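Local coordinates for protein alkaline serine protease (Pseudoalteromonas sp., PDB 1Y9Z) that probably hydrolyses peptide bonds as a cold-adapted, subtilisin-like serine endopeptidase of an Antarctic bacterium, at residues Cys27-Gly32 with Ala112-Cys117; Ala256-Thr261 with Gly270-Lys275. One frame throughout, in Å; residues are numbered along the deposited sequence.

Interaction 1. Residues Cys27-Gly32 with Ala112-Cys117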
ATOM      1  N   CYS A  27       9.255  14.734   4.089  1.00  9.00           N
ATOM      2  CA  CYS A  27       8.013  15.494   4.101  1.00  9.69           C
ATOM      3  C   CYS A  27       6.954  14.775   3.296  1.00  9.22           C
ATOM      4  O   CYS A  27       7.173  14.428   2.134  1.00 10.01           O
ATOM      5  CB  CYS A  27       8.243  16.873   3.502  1.00  9.64           C
ATOM      6  SG  CYS A  27       6.905  18.092   3.713  1.00 10.32           S
ATOM      7  N   ILE A  28       5.808  14.562   3.928  1.00  8.47           N
ATOM      8  CA  ILE A  28       4.689  13.884   3.296  1.00  8.33           C
ATOM      9  C   ILE A  28       3.634  14.902   2.875  1.00  8.76           C
ATOM     10  O   ILE A  28       2.974  15.515   3.719  1.00  9.61           O
ATOM     11  CB  ILE A  28       4.033  12.874   4.263  1.00  7.62           C
ATOM     12  CG1 ILE A  28       5.083  11.899   4.798  1.00  9.16           C
ATOM     13  CG2 ILE A  28       2.936  12.112   3.546  1.00  8.09           C
ATOM     14  CD1 ILE A  28       4.568  10.993   5.907  1.00  9.14           C
ATOM     15  N   ILE A  29       3.500  15.103   1.567  1.00  8.03           N
ATOM     16  CA  ILE A  29       2.495  16.019   1.032  1.00  8.54           C
ATOM     17  C   ILE A  29       1.313  15.108   0.738  1.00  9.13           C
ATOM     18  O   ILE A  29       1.352  14.302  -0.195  1.00  8.75           O
ATOM     19  CB  ILE A  29       2.992  16.699  -0.260  1.00  7.84           C
ATOM     20  CG1 ILE A  29       4.225  17.553   0.053  1.00  8.83           C
ATOM     21  CG2 ILE A  29       1.884  17.548  -0.869  1.00  9.31           C
ATOM     22  CD1 ILE A  29       4.778  18.314  -1.144  1.00  8.84           C
ATOM     23  N   ASP A  30       0.260  15.226   1.539  1.00  8.29           N
ATOM     24  CA  ASP A  30      -0.881  14.341   1.376  1.00  8.49           C
ATOM     25  C   ASP A  30      -2.116  14.886   2.101  1.00  8.85           C
ATOM     26  O   ASP A  30      -2.286  16.101   2.216  1.00  9.93           O
ATOM     27  CB  ASP A  30      -0.495  12.954   1.914  1.00  8.74           C
ATOM     28  CG  ASP A  30      -1.157  11.820   1.155  1.00  8.54           C
ATOM     29  OD1 ASP A  30      -2.400  11.745   1.173  1.00 10.03           O
ATOM     30  OD2 ASP A  30      -0.433  11.000   0.544  1.00  9.53           O
ATOM     31  N   SER A  31      -2.962  13.990   2.606  1.00  9.43           N
ATOM     32  CA  SER A  31      -4.193  14.407   3.282  1.00  9.79           C
ATOM     33  C   SER A  31      -4.113  14.559   4.797  1.00 10.36           C
ATOM     34  O   SER A  31      -5.131  14.473   5.484  1.00 11.09           O
ATOM     35  CB  SER A  31      -5.330  13.437   2.945  1.00  9.89           C
ATOM     36  OG  SER A  31      -5.188  12.201   3.632  1.00 10.83           O
ATOM     37  N   GLY A  32      -2.922  14.788   5.332  1.00  9.82           N
ATOM     38  CA  GLY A  32      -2.832  14.944   6.770  1.00 10.41           C
ATOM     39  C   GLY A  32      -2.323  13.702   7.470  1.00  9.30           C
ATOM     40  O   GLY A  32      -2.142  12.650   6.859  1.00 10.10           O
ATOM     41  N   ALA A 112       4.156  25.298  -4.104  1.00 11.34           N
ATOM     42  CA  ALA A 112       4.176  25.985  -2.816  1.00 11.17           C
ATOM     43  C   ALA A 112       4.277  24.980  -1.670  1.00  9.97           C
ATOM     44  O   ALA A 112       4.949  25.239  -0.670  1.00 11.55           O
ATOM     45  CB  ALA A 112       2.926  26.843  -2.658  1.00 12.07           C
ATOM     46  N   ALA A 113       3.605  23.839  -1.816  1.00 10.05           N
ATOM     47  CA  ALA A 113       3.638  22.797  -0.795  1.00  9.52           C
ATOM     48  C   ALA A 113       5.056  22.251  -0.677  1.00 10.24           C
ATOM     49  O   ALA A 113       5.557  22.030   0.427  1.00 10.72           O
ATOM     50  CB  ALA A 113       2.668  21.675  -1.154  1.00  9.32           C
ATOM     51  N   ILE A 114       5.703  22.026  -1.816  1.00 10.11           N
ATOM     52  CA  ILE A 114       7.068  21.525  -1.808  1.00  9.67           C
ATOM     53  C   ILE A 114       7.981  22.585  -1.187  1.00 10.63           C
ATOM     54  O   ILE A 114       8.855  22.258  -0.387  1.00 10.85           O
ATOM     55  CB  ILE A 114       7.536  21.179  -3.239  1.00  9.63           C
ATOM     56  CG1 ILE A 114       6.663  20.053  -3.802  1.00  9.78           C
ATOM     57  CG2 ILE A 114       8.998  20.755  -3.225  1.00 10.93           C
ATOM     58  CD1 ILE A 114       6.919  19.747  -5.271  1.00 11.85           C
ATOM     59  N   ASP A 115       7.776  23.852  -1.545  1.00 11.11           N
ATOM     60  CA  ASP A 115       8.585  24.928  -0.973  1.00 11.33           C
ATOM     61  C   ASP A 115       8.470  24.887   0.547  1.00 11.08           C
ATOM     62  O   ASP A 115       9.459  25.038   1.259  1.00 11.78           O
ATOM     63  CB  ASP A 115       8.115  26.308  -1.453  1.00 12.26           C
ATOM     64  CG  ASP A 115       8.406  26.563  -2.919  1.00 14.13           C
ATOM     65  OD1 ASP A 115       9.377  25.995  -3.455  1.00 15.60           O
ATOM     66  OD2 ASP A 115       7.667  27.360  -3.533  1.00 17.80           O
ATOM     67  N   THR A 116       7.248  24.699   1.038  1.00 10.54           N
ATOM     68  CA  THR A 116       7.000  24.640   2.476  1.00 10.79           C
ATOM     69  C   THR A 116       7.754  23.466   3.098  1.00 10.98           C
ATOM     70  O   THR A 116       8.367  23.592   4.158  1.00 11.77           O
ATOM     71  CB  THR A 116       5.492  24.506   2.759  1.00 11.22           C
ATOM     72  OG1 THR A 116       4.822  25.685   2.292  1.00 14.62           O
ATOM     73  CG2 THR A 116       5.230  24.339   4.253  1.00 12.33           C
ATOM     74  N   CYS A 117       7.706  22.321   2.429  1.00 10.75           N
ATOM     75  CA  CYS A 117       8.405  21.136   2.904  1.00 10.32           C
ATOM     76  C   CYS A 117       9.885  21.444   3.117  1.00 10.95           C
ATOM     77  O   CYS A 117      10.474  21.074   4.132  1.00 11.75           O
ATOM     78  CB  CYS A 117       8.306  20.025   1.870  1.00 10.27           C
ATOM     79  SG  CYS A 117       6.826  18.972   1.881  1.00 10.69           S
TER
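C27 and C117 are joined by a disulfide, SG to SG at 2.0 Å, that bolts a strand to the helix lying over it. SG of C27 stands anti to its backbone N (chi1 -169°), and the bridge twists by -74° about the S–S bond. Two residues on, I29 lies alongside the bridge, its CG1 3.5 Å from SG of C117. The tip of I29 then reaches the helix, CD1 lying 3.7 Å from CG1 of I114 and 4.0 Å from CB of A113, with the I29 and I114 side chains crossing at about a right angle. Strand 25-30 runs between 92-100 and 125-128, parallel to both, in the mostly parallel central sheet of the subtilisin-like alpha/beta domain, and helix 110-119 packs against it, the short segments nearly antiparallel at 156°. From the flanking strands V96 touches both cysteines, V98 touches I29, and V126 meets I29 and C117. Beyond I29 the strand leads to D30, whose OD1 takes S31 N at 2.7 Å and also bonds ND1 of H65; with S369 at the bound phenylmethanesulfonic acid, this pair is consistent with the catalytic triad of subtilases.

Interaction 2. Residues Ala256-Thr261 with Gly270-Lys275; sequences ALAECT and GNMANK
M272 sets CG anti to its carbonyl carbon (chi1 -75°), the chain bends at chi2 (-64°), and its thioether ends against strand 252-263. SD lies 3.6 Å from CB of A258. CE of M272 sits 3.6 Å from C of E259 and 4.2 Å from CB of C260. K275 also bends at chi2 (-80°), and its chain beyond the bend passes over A256: CD is 3.2 Å from A256 O and a tight 3.5 Å from A256 CB, while NZ comes within 3.2 Å of that same CB. A type II turn from M272 to K275, closed by K275 N to M272 O at 3.0 Å, brings both residues to the same strand. The turn leads into strand 275-280, which runs parallel to 252-263 in the inserted beta-barrel domain; C260 is also tied to C269 by a disulfide. An alanine at K275, keeping CB but losing CG to NZ, would probably open a gap over A256. No hydrogen bond spans the two segments, though A256 and A258 pair with I276 just beyond. Between the segments the side chains meet through sulphur, methyls and the lysine's carbons, and the approach of NZ to a methyl is no polar bond.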
ATOM      1  N   ALA A 256     -17.072 -25.997  10.046  1.00 19.19           N
ATOM      2  CA  ALA A 256     -16.037 -26.889   9.545  1.00 19.87           C
ATOM      3  C   ALA A 256     -15.545 -26.374   8.197  1.00 19.75           C
ATOM      4  O   ALA A 256     -16.341 -25.946   7.360  1.00 19.46           O
ATOM      5  CB  ALA A 256     -16.588 -28.303   9.401  1.00 20.09           C
ATOM      6  N   LEU A 257     -14.233 -26.412   7.994  1.00 20.69           N
ATOM      7  CA  LEU A 257     -13.647 -25.948   6.743  1.00 21.67           C
ATOM      8  C   LEU A 257     -13.872 -26.964   5.629  1.00 22.98           C
ATOM      9  O   LEU A 257     -13.544 -28.143   5.772  1.00 23.23           O
ATOM     10  CB  LEU A 257     -12.144 -25.705   6.918  1.00 21.26           C
ATOM     11  CG  LEU A 257     -11.411 -25.110   5.711  1.00 20.77           C
ATOM     12  CD1 LEU A 257     -11.948 -23.714   5.421  1.00 21.87           C
ATOM     13  CD2 LEU A 257      -9.918 -25.059   5.995  1.00 21.63           C
ATOM     14  N   ALA A 258     -14.441 -26.496   4.523  1.00 22.74           N
ATOM     15  CA  ALA A 258     -14.705 -27.343   3.367  1.00 24.54           C
ATOM     16  C   ALA A 258     -14.318 -26.561   2.120  1.00 24.87           C
ATOM     17  O   ALA A 258     -14.546 -25.355   2.042  1.00 25.30           O
ATOM     18  CB  ALA A 258     -16.178 -27.719   3.316  1.00 24.83           C
ATOM     19  N   GLU A 259     -13.729 -27.243   1.145  1.00 25.40           N
ATOM     20  CA  GLU A 259     -13.312 -26.573  -0.078  1.00 26.42           C
ATOM     21  C   GLU A 259     -14.166 -26.906  -1.289  1.00 27.44           C
ATOM     22  O   GLU A 259     -14.569 -28.053  -1.493  1.00 27.04           O
ATOM     23  CB  GLU A 259     -11.847 -26.894  -0.387  1.00 25.64           C
ATOM     24  CG  GLU A 259     -11.424 -26.527  -1.806  1.00 24.35           C
ATOM     25  CD  GLU A 259      -9.925 -26.575  -2.009  1.00 23.40           C
ATOM     26  OE1 GLU A 259      -9.281 -27.528  -1.524  1.00 24.37           O
ATOM     27  OE2 GLU A 259      -9.388 -25.658  -2.669  1.00 23.09           O
ATOM     28  N   CYS A 260     -14.445 -25.884  -2.088  1.00 28.48           N
ATOM     29  CA  CYS A 260     -15.221 -26.054  -3.303  1.00 30.18           C
ATOM     30  C   CYS A 260     -14.205 -26.287  -4.414  1.00 30.94           C
ATOM     31  O   CYS A 260     -13.570 -25.346  -4.890  1.00 30.96           O
ATOM     32  CB  CYS A 260     -16.034 -24.797  -3.606  1.00 31.08           C
ATOM     33  SG  CYS A 260     -17.115 -24.976  -5.058  1.00 33.35           S
ATOM     34  N   THR A 261     -14.043 -27.546  -4.810  1.00 31.57           N
ATOM     35  CA  THR A 261     -13.088 -27.899  -5.853  1.00 32.68           C
ATOM     36  C   THR A 261     -13.403 -27.213  -7.176  1.00 32.34           C
ATOM     37  O   THR A 261     -14.556 -27.163  -7.604  1.00 31.96           O
ATOM     38  CB  THR A 261     -13.054 -29.425  -6.078  1.00 33.52           C
ATOM     39  OG1 THR A 261     -12.646 -30.077  -4.868  1.00 34.93           O
ATOM     40  CG2 THR A 261     -12.076 -29.780  -7.190  1.00 34.05           C
ATOM     41  N   GLY A 270     -20.769 -28.745  -3.491  1.00 32.44           N
ATOM     42  CA  GLY A 270     -21.536 -29.715  -2.735  1.00 32.54           C
ATOM     43  C   GLY A 270     -22.413 -28.957  -1.757  1.00 32.10           C
ATOM     44  O   GLY A 270     -22.981 -27.924  -2.110  1.00 32.04           O
ATOM     45  N   ASN A 271     -22.524 -29.454  -0.530  1.00 32.17           N
ATOM     46  CA  ASN A 271     -23.334 -28.784   0.479  1.00 32.27           C
ATOM     47  C   ASN A 271     -22.444 -28.051   1.475  1.00 31.22           C
ATOM     48  O   ASN A 271     -21.803 -28.672   2.325  1.00 31.33           O
ATOM     49  CB  ASN A 271     -24.217 -29.793   1.217  1.00 33.71           C
ATOM     50  CG  ASN A 271     -25.072 -29.142   2.286  1.00 35.52           C
ATOM     51  OD1 ASN A 271     -25.776 -28.165   2.023  1.00 36.42           O
ATOM     52  ND2 ASN A 271     -25.019 -29.682   3.497  1.00 36.95           N
ATOM     53  N   MET A 272     -22.411 -26.726   1.362  1.00 30.37           N
ATOM     54  CA  MET A 272     -21.594 -25.895   2.242  1.00 29.22           C
ATOM     55  C   MET A 272     -22.349 -25.390   3.465  1.00 29.32           C
ATOM     56  O   MET A 272     -21.855 -24.525   4.188  1.00 29.93           O
ATOM     57  CB  MET A 272     -21.034 -24.700   1.465  1.00 27.50           C
ATOM     58  CG  MET A 272     -19.885 -25.038   0.530  1.00 24.88           C
ATOM     59  SD  MET A 272     -18.428 -25.634   1.408  1.00 23.83           S
ATOM     60  CE  MET A 272     -17.491 -26.342   0.058  1.00 23.19           C
ATOM     61  N   ALA A 273     -23.543 -25.924   3.697  1.00 29.11           N
ATOM     62  CA  ALA A 273     -24.338 -25.507   4.845  1.00 28.66           C
ATOM     63  C   ALA A 273     -23.539 -25.698   6.131  1.00 29.06           C
ATOM     64  O   ALA A 273     -22.912 -26.739   6.331  1.00 28.61           O
ATOM     65  CB  ALA A 273     -25.632 -26.311   4.905  1.00 28.31           C
ATOM     66  N   ASN A 274     -23.558 -24.686   6.992  1.00 28.94           N
ATOM     67  CA  ASN A 274     -22.845 -24.729   8.267  1.00 29.75           C
ATOM     68  C   ASN A 274     -21.343 -24.949   8.113  1.00 28.68           C
ATOM     69  O   ASN A 274     -20.683 -25.433   9.033  1.00 29.19           O
ATOM     70  CB  ASN A 274     -23.430 -25.828   9.159  1.00 31.70           C
ATOM     71  CG  ASN A 274     -24.853 -25.532   9.589  1.00 33.72           C
ATOM     72  OD1 ASN A 274     -25.113 -24.540  10.272  1.00 35.73           O
ATOM     73  ND2 ASN A 274     -25.783 -26.392   9.191  1.00 34.82           N
ATOM     74  N   LYS A 275     -20.803 -24.582   6.957  1.00 27.18           N
ATOM     75  CA  LYS A 275     -19.378 -24.760   6.701  1.00 25.30           C
ATOM     76  C   LYS A 275     -18.690 -23.466   6.278  1.00 23.73           C
ATOM     77  O   LYS A 275     -19.336 -22.527   5.814  1.00 23.48           O
ATOM     78  CB  LYS A 275     -19.175 -25.792   5.587  1.00 27.14           C
ATOM     79  CG  LYS A 275     -19.719 -27.184   5.873  1.00 28.83           C
ATOM     80  CD  LYS A 275     -18.773 -27.990   6.746  1.00 30.80           C
ATOM     81  CE  LYS A 275     -19.218 -29.445   6.829  1.00 32.16           C
ATOM     82  NZ  LYS A 275     -18.254 -30.293   7.584  1.00 34.13           N
TER

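Overall arrangement
The two interactions lie far apart, with the middle of the chain between them: 51 Å between centres and about 37 Å between nearest atoms, without touching. Interaction 1 comes first along the chain, and both its segments precede those of interaction 2. It joins strand 25-30 of the mostly parallel central sheet to helix 110-119, in the subtilisin-like alpha/beta domain. Interaction 2 sits in the inserted beta-barrel domain, where strand 252-263 belongs to a separate mixed sheet and meets the turn entering strand 275-280. They share no strand or helix. Interaction 1 holds both cysteines of its disulfide; interaction 2 holds C260, whose partner C269 lies just before 270-275. The inhibitor-bound pocket lies close to interaction 1 alone.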